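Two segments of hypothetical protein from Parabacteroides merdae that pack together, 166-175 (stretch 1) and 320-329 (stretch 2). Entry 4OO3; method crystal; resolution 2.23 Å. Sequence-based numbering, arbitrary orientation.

Stretch 1 (166-175) IPAVYGEQLK
Stretch 2 320-329: VMKGSKADLV

Two glycines, one in each segment, let the backbones of this contact approach more closely than side chains would allow. Gly 171, with phi/psi of 83/-146°, is the first residue to leave the short, weakly bonded helix of about 167-170; a CB there would lie 2.2 Å from Ser 324 OG and would also jam against the preceding carbonyl oxygen. Gly 323 (-108/162°) sits in the turn between strands 320-322 and 326-329, where a CB would fall 2.2 Å from Tyr 170 O.

The example illustrates how a chain leaving a helix can be held by a hairpin turn. Tyr 170 O accepts from Lys 325 N at 2.9 Å and, weakly, from Ala 326 N at 3.4 Å. Beyond Gly 171, segment 166-175 extends: Glu 172, Gln 173 and Leu 174 adopt phi/psi of -95/155°, -74/122° and -76/155°. Glu 172 N donates to Ser 324 OG (2.7 Å; Ser 324 chi1 p), while Ser 324 N donates to Glu 172 O (2.7 Å). Leu 174 N then reaches Lys 322 O at 3.1 Å. The last two bonds flank a single antiparallel bridge, Gln 173 to Gly 323, with their CA atoms 4.6 Å apart; the register continues as Gly 171 opposite Lys 325, CA to CA 4.7 Å.

Having no side chain, Gly 323 also offers its CA to the Tyr 170 ring, 3.6 Å from the centroid and 16° off the normal. Tyr 170 (chi1 t, chi2 55°) starts away from the hairpin, yet its ring returns to it, with CZ 3.7 Å from CE of selenomethionine Met 321 and CD1 3.8 Å from Leu 328 CD1. Its OH donates to Gln 173 OE1 at 2.7 Å, and Gln 173 NE2 donates to Leu 174 O at 2.8 Å, so one glutamine (t, p) steadies both ring and strand-like backbone.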

ATOM      1  N   ILE A 166      -2.344  24.532   3.021  1.00 39.50           N
ATOM      2  CA  ILE A 166      -2.189  25.863   3.622  1.00 40.86           C
ATOM      3  C   ILE A 166      -1.501  26.806   2.624  1.00 39.53           C
ATOM      4  O   ILE A 166      -0.283  26.759   2.463  1.00 39.28           O
ATOM      5  CB  ILE A 166      -1.389  25.805   4.942  1.00 41.25           C
ATOM      6  CG1 ILE A 166      -2.024  24.790   5.898  1.00 41.45           C
ATOM      7  CG2 ILE A 166      -1.353  27.177   5.599  1.00 43.83           C
ATOM      8  CD1 ILE A 166      -1.231  24.535   7.164  1.00 41.62           C
ATOM      9  N   PRO A 167      -2.285  27.665   1.948  1.00 38.34           N
ATOM     10  CA  PRO A 167      -1.750  28.545   0.905  1.00 40.45           C
ATOM     11  C   PRO A 167      -0.565  29.416   1.339  1.00 41.66           C
ATOM     12  O   PRO A 167       0.349  29.662   0.540  1.00 37.37           O
ATOM     13  CB  PRO A 167      -2.943  29.430   0.550  1.00 40.84           C
ATOM     14  CG  PRO A 167      -4.140  28.621   0.892  1.00 40.19           C
ATOM     15  CD  PRO A 167      -3.750  27.780   2.066  1.00 39.28           C
ATOM     16  N   ALA A 168      -0.595  29.880   2.588  1.00 41.20           N
ATOM     17  CA  ALA A 168       0.500  30.669   3.142  1.00 42.62           C
ATOM     18  C   ALA A 168       1.818  29.897   3.131  1.00 41.75           C
ATOM     19  O   ALA A 168       2.889  30.480   2.956  1.00 42.83           O
ATOM     20  CB  ALA A 168       0.159  31.113   4.555  1.00 44.80           C
ATOM     21  N   VAL A 169       1.733  28.583   3.312  1.00 40.49           N
ATOM     22  CA  VAL A 169       2.916  27.724   3.323  1.00 40.85           C
ATOM     23  C   VAL A 169       3.295  27.232   1.918  1.00 39.49           C
ATOM     24  O   VAL A 169       4.421  27.427   1.476  1.00 39.35           O
ATOM     25  CB  VAL A 169       2.685  26.509   4.250  1.00 40.20           C
ATOM     26  CG1 VAL A 169       3.905  25.606   4.275  1.00 39.51           C
ATOM     27  CG2 VAL A 169       2.340  26.979   5.655  1.00 40.35           C
ATOM     28  N   TYR A 170       2.343  26.606   1.226  1.00 38.37           N
ATOM     29  CA  TYR A 170       2.606  25.875  -0.029  1.00 38.32           C
ATOM     30  C   TYR A 170       2.387  26.710  -1.291  1.00 39.51           C
ATOM     31  O   TYR A 170       3.091  26.542  -2.299  1.00 38.33           O
ATOM     32  CB  TYR A 170       1.681  24.661  -0.093  1.00 35.68           C
ATOM     33  CG  TYR A 170       1.999  23.622  -1.155  1.00 33.62           C
ATOM     34  CD1 TYR A 170       3.252  23.034  -1.228  1.00 33.02           C
ATOM     35  CD2 TYR A 170       1.018  23.177  -2.033  1.00 31.89           C
ATOM     36  CE1 TYR A 170       3.534  22.062  -2.173  1.00 32.15           C
ATOM     37  CE2 TYR A 170       1.286  22.200  -2.973  1.00 31.39           C
ATOM     38  CZ  TYR A 170       2.549  21.648  -3.042  1.00 31.20           C
ATOM     39  OH  TYR A 170       2.825  20.679  -3.975  1.00 29.26           O
ATOM     40  N   GLY A 171       1.401  27.599  -1.229  1.00 38.61           N
ATOM     41  CA  GLY A 171       0.943  28.319  -2.399  1.00 39.05           C
ATOM     42  C   GLY A 171      -0.037  27.446  -3.145  1.00 39.49           C
ATOM     43  O   GLY A 171      -0.778  26.679  -2.541  1.00 40.08           O
ATOM     44  N   GLU A 172      -0.035  27.562  -4.465  1.00 42.48           N
ATOM     45  CA  GLU A 172      -0.909  26.779  -5.326  1.00 42.61           C
ATOM     46  C   GLU A 172      -0.115  25.562  -5.779  1.00 40.62           C
ATOM     47  O   GLU A 172       1.116  25.604  -5.807  1.00 41.62           O
ATOM     48  CB  GLU A 172      -1.320  27.639  -6.524  1.00 47.97           C
ATOM     49  CG  GLU A 172      -2.505  27.142  -7.333  1.00 53.66           C
ATOM     50  CD  GLU A 172      -2.733  27.986  -8.583  1.00 58.71           C
ATOM     51  OE1 GLU A 172      -2.810  29.231  -8.468  1.00 65.84           O
ATOM     52  OE2 GLU A 172      -2.830  27.410  -9.686  1.00 54.97           O
ATOM     53  N   GLN A 173      -0.809  24.481  -6.123  1.00 37.54           N
ATOM     54  CA  GLN A 173      -0.148  23.284  -6.649  1.00 38.08           C
ATOM     55  C   GLN A 173       0.315  23.540  -8.089  1.00 35.76           C
ATOM     56  O   GLN A 173      -0.492  23.857  -8.966  1.00 34.18           O
ATOM     57  CB  GLN A 173      -1.091  22.070  -6.603  1.00 37.91           C
ATOM     58  CG  GLN A 173      -0.566  20.810  -7.292  1.00 36.46           C
ATOM     59  CD  GLN A 173       0.685  20.253  -6.638  1.00 34.50           C
ATOM     60  OE1 GLN A 173       0.679  19.948  -5.450  1.00 33.24           O
ATOM     61  NE2 GLN A 173       1.765  20.108  -7.416  1.00 34.59           N
ATOM     62  N   LEU A 174       1.612  23.399  -8.333  1.00 34.11           N
ATOM     63  CA  LEU A 174       2.125  23.580  -9.681  1.00 33.55           C
ATOM     64  C   LEU A 174       1.800  22.358 -10.523  1.00 32.83           C
ATOM     65  O   LEU A 174       1.596  21.265  -9.991  1.00 31.11           O
ATOM     66  CB  LEU A 174       3.627  23.853  -9.651  1.00 35.05           C
ATOM     67  CG  LEU A 174       4.027  25.103  -8.866  1.00 34.69           C
ATOM     68  CD1 LEU A 174       5.519  25.356  -8.973  1.00 35.20           C
ATOM     69  CD2 LEU A 174       3.249  26.314  -9.349  1.00 36.51           C
ATOM     70  N   LYS A 175       1.734  22.553 -11.835  1.00 34.31           N
ATOM     71  CA  LYS A 175       1.390  21.483 -12.778  1.00 36.09           C
ATOM     72  C   LYS A 175       2.632  20.733 -13.242  1.00 36.43           C
ATOM     73  O   LYS A 175       2.574  19.537 -13.526  1.00 34.94           O
ATOM     74  CB  LYS A 175       0.690  22.055 -14.014  1.00 38.29           C
ATOM     75  CG  LYS A 175      -0.459  23.010 -13.728  1.00 42.37           C
ATOM     76  CD  LYS A 175      -1.804  22.333 -13.598  1.00 42.31           C
ATOM     77  CE  LYS A 175      -2.909  23.367 -13.723  1.00 45.57           C
ATOM     78  NZ  LYS A 175      -4.020  23.082 -12.784  1.00 47.73           N
ATOM     79  N   VAL A 320       9.033  14.858  -3.697  1.00 37.19           N
ATOM     80  CA  VAL A 320       8.829  16.296  -3.773  1.00 37.89           C
ATOM     81  C   VAL A 320       7.411  16.555  -4.246  1.00 35.66           C
ATOM     82  O   VAL A 320       6.909  15.851  -5.122  1.00 34.53           O
ATOM     83  CB  VAL A 320       9.773  16.961  -4.791  1.00 38.41           C
ATOM     84  CG1 VAL A 320       9.786  18.470  -4.594  1.00 39.96           C
ATOM     85  CG2 VAL A 320      11.175  16.398  -4.673  1.00 43.41           C
HETATM   86  N   MSE A 321       6.771  17.562  -3.668  1.00 36.19           N
HETATM   87  CA  MSE A 321       5.535  18.098  -4.239  1.00 34.95           C
HETATM   88  C   MSE A 321       5.721  19.588  -4.282  1.00 35.23           C
HETATM   89  O   MSE A 321       5.974  20.230  -3.263  1.00 33.74           O
HETATM   90  CB  MSE A 321       4.258  17.612  -3.551  1.00 32.80           C
HETATM   91  CG  MSE A 321       4.201  17.730  -2.040  1.00 32.49           C
HETATM   92 SE   MSE A 321       2.494  16.932  -1.425  0.75 28.29          SE
HETATM   93  CE  MSE A 321       1.259  18.295  -2.111  1.00 31.42           C
ATOM     94  N   LYS A 322       5.620  20.138  -5.489  1.00 36.25           N
ATOM     95  CA  LYS A 322       6.038  21.503  -5.758  1.00 37.56           C
ATOM     96  C   LYS A 322       4.848  22.439  -5.760  1.00 34.97           C
ATOM     97  O   LYS A 322       3.923  22.274  -6.548  1.00 34.96           O
ATOM     98  CB  LYS A 322       6.786  21.571  -7.095  1.00 39.56           C
ATOM     99  CG  LYS A 322       8.052  20.725  -7.104  1.00 42.37           C
ATOM    100  CD  LYS A 322       9.066  21.194  -8.131  1.00 45.79           C
ATOM    101  CE  LYS A 322       8.559  20.956  -9.538  1.00 53.53           C
ATOM    102  NZ  LYS A 322       9.662  20.780 -10.525  1.00 64.64           N
ATOM    103  N   GLY A 323       4.869  23.403  -4.843  1.00 35.99           N
ATOM    104  CA  GLY A 323       3.844  24.442  -4.771  1.00 35.94           C
ATOM    105  C   GLY A 323       4.429  25.754  -5.246  1.00 36.90           C
ATOM    106  O   GLY A 323       5.650  25.904  -5.301  1.00 38.29           O
ATOM    107  N   SER A 324       3.564  26.705  -5.587  1.00 38.03           N
ATOM    108  CA  SER A 324       4.005  28.011  -6.096  1.00 39.36           C
ATOM    109  C   SER A 324       4.865  28.792  -5.089  1.00 40.63           C
ATOM    110  O   SER A 324       5.674  29.632  -5.485  1.00 40.16           O
ATOM    111  CB  SER A 324       2.807  28.852  -6.555  1.00 39.21           C
ATOM    112  OG  SER A 324       1.944  29.152  -5.473  1.00 38.60           O
ATOM    113  N   LYS A 325       4.699  28.509  -3.796  1.00 42.10           N
ATOM    114  CA  LYS A 325       5.526  29.135  -2.757  1.00 43.46           C
ATOM    115  C   LYS A 325       6.660  28.246  -2.265  1.00 40.90           C
ATOM    116  O   LYS A 325       7.735  28.742  -1.926  1.00 40.41           O
ATOM    117  CB  LYS A 325       4.676  29.539  -1.557  1.00 45.94           C
ATOM    118  CG  LYS A 325       3.709  30.675  -1.827  1.00 50.02           C
ATOM    119  CD  LYS A 325       3.116  31.178  -0.521  1.00 51.92           C
ATOM    120  CE  LYS A 325       1.881  32.028  -0.747  1.00 53.68           C
ATOM    121  NZ  LYS A 325       2.218  33.305  -1.423  1.00 58.81           N
ATOM    122  N   ALA A 326       6.426  26.938  -2.209  1.00 40.89           N
ATOM    123  CA  ALA A 326       7.396  26.039  -1.596  1.00 40.18           C
ATOM    124  C   ALA A 326       7.283  24.604  -2.072  1.00 40.23           C
ATOM    125  O   ALA A 326       6.200  24.146  -2.439  1.00 40.03           O
ATOM    126  CB  ALA A 326       7.249  26.086  -0.081  1.00 40.51           C
ATOM    127  N   ASP A 327       8.425  23.915  -2.054  1.00 40.51           N
ATOM    128  CA  ASP A 327       8.503  22.468  -2.219  1.00 40.76           C
ATOM    129  C   ASP A 327       8.419  21.794  -0.850  1.00 40.06           C
ATOM    130  O   ASP A 327       9.131  22.178   0.083  1.00 40.38           O
ATOM    131  CB  ASP A 327       9.828  22.060  -2.876  1.00 41.85           C
ATOM    132  CG  ASP A 327       9.987  22.605  -4.285  1.00 46.48           C
ATOM    133  OD1 ASP A 327       8.972  22.941  -4.925  1.00 48.59           O
ATOM    134  OD2 ASP A 327      11.143  22.699  -4.756  1.00 52.58           O
ATOM    135  N   LEU A 328       7.550  20.794  -0.738  1.00 38.78           N
ATOM    136  CA  LEU A 328       7.511  19.919   0.438  1.00 37.48           C
ATOM    137  C   LEU A 328       8.270  18.641   0.100  1.00 33.79           C
ATOM    138  O   LEU A 328       7.942  17.960  -0.868  1.00 33.74           O
ATOM    139  CB  LEU A 328       6.073  19.587   0.823  1.00 35.90           C
ATOM    140  CG  LEU A 328       5.174  20.787   1.085  1.00 36.82           C
ATOM    141  CD1 LEU A 328       3.745  20.317   1.310  1.00 37.65           C
ATOM    142  CD2 LEU A 328       5.684  21.589   2.270  1.00 38.92           C
ATOM    143  N   VAL A 329       9.272  18.316   0.908  1.00 33.91           N
ATOM    144  CA  VAL A 329      10.260  17.300   0.550  1.00 34.00           C
ATOM    145  C   VAL A 329      10.394  16.270   1.661  1.00 33.48           C
ATOM    146  O   VAL A 329      10.578  16.630   2.823  1.00 34.52           O
ATOM    147  CB  VAL A 329      11.645  17.952   0.293  1.00 34.82           C
ATOM    148  CG1 VAL A 329      12.730  16.897   0.061  1.00 35.45           C
ATOM    149  CG2 VAL A 329      11.564  18.908  -0.887  1.00 34.34           C
TER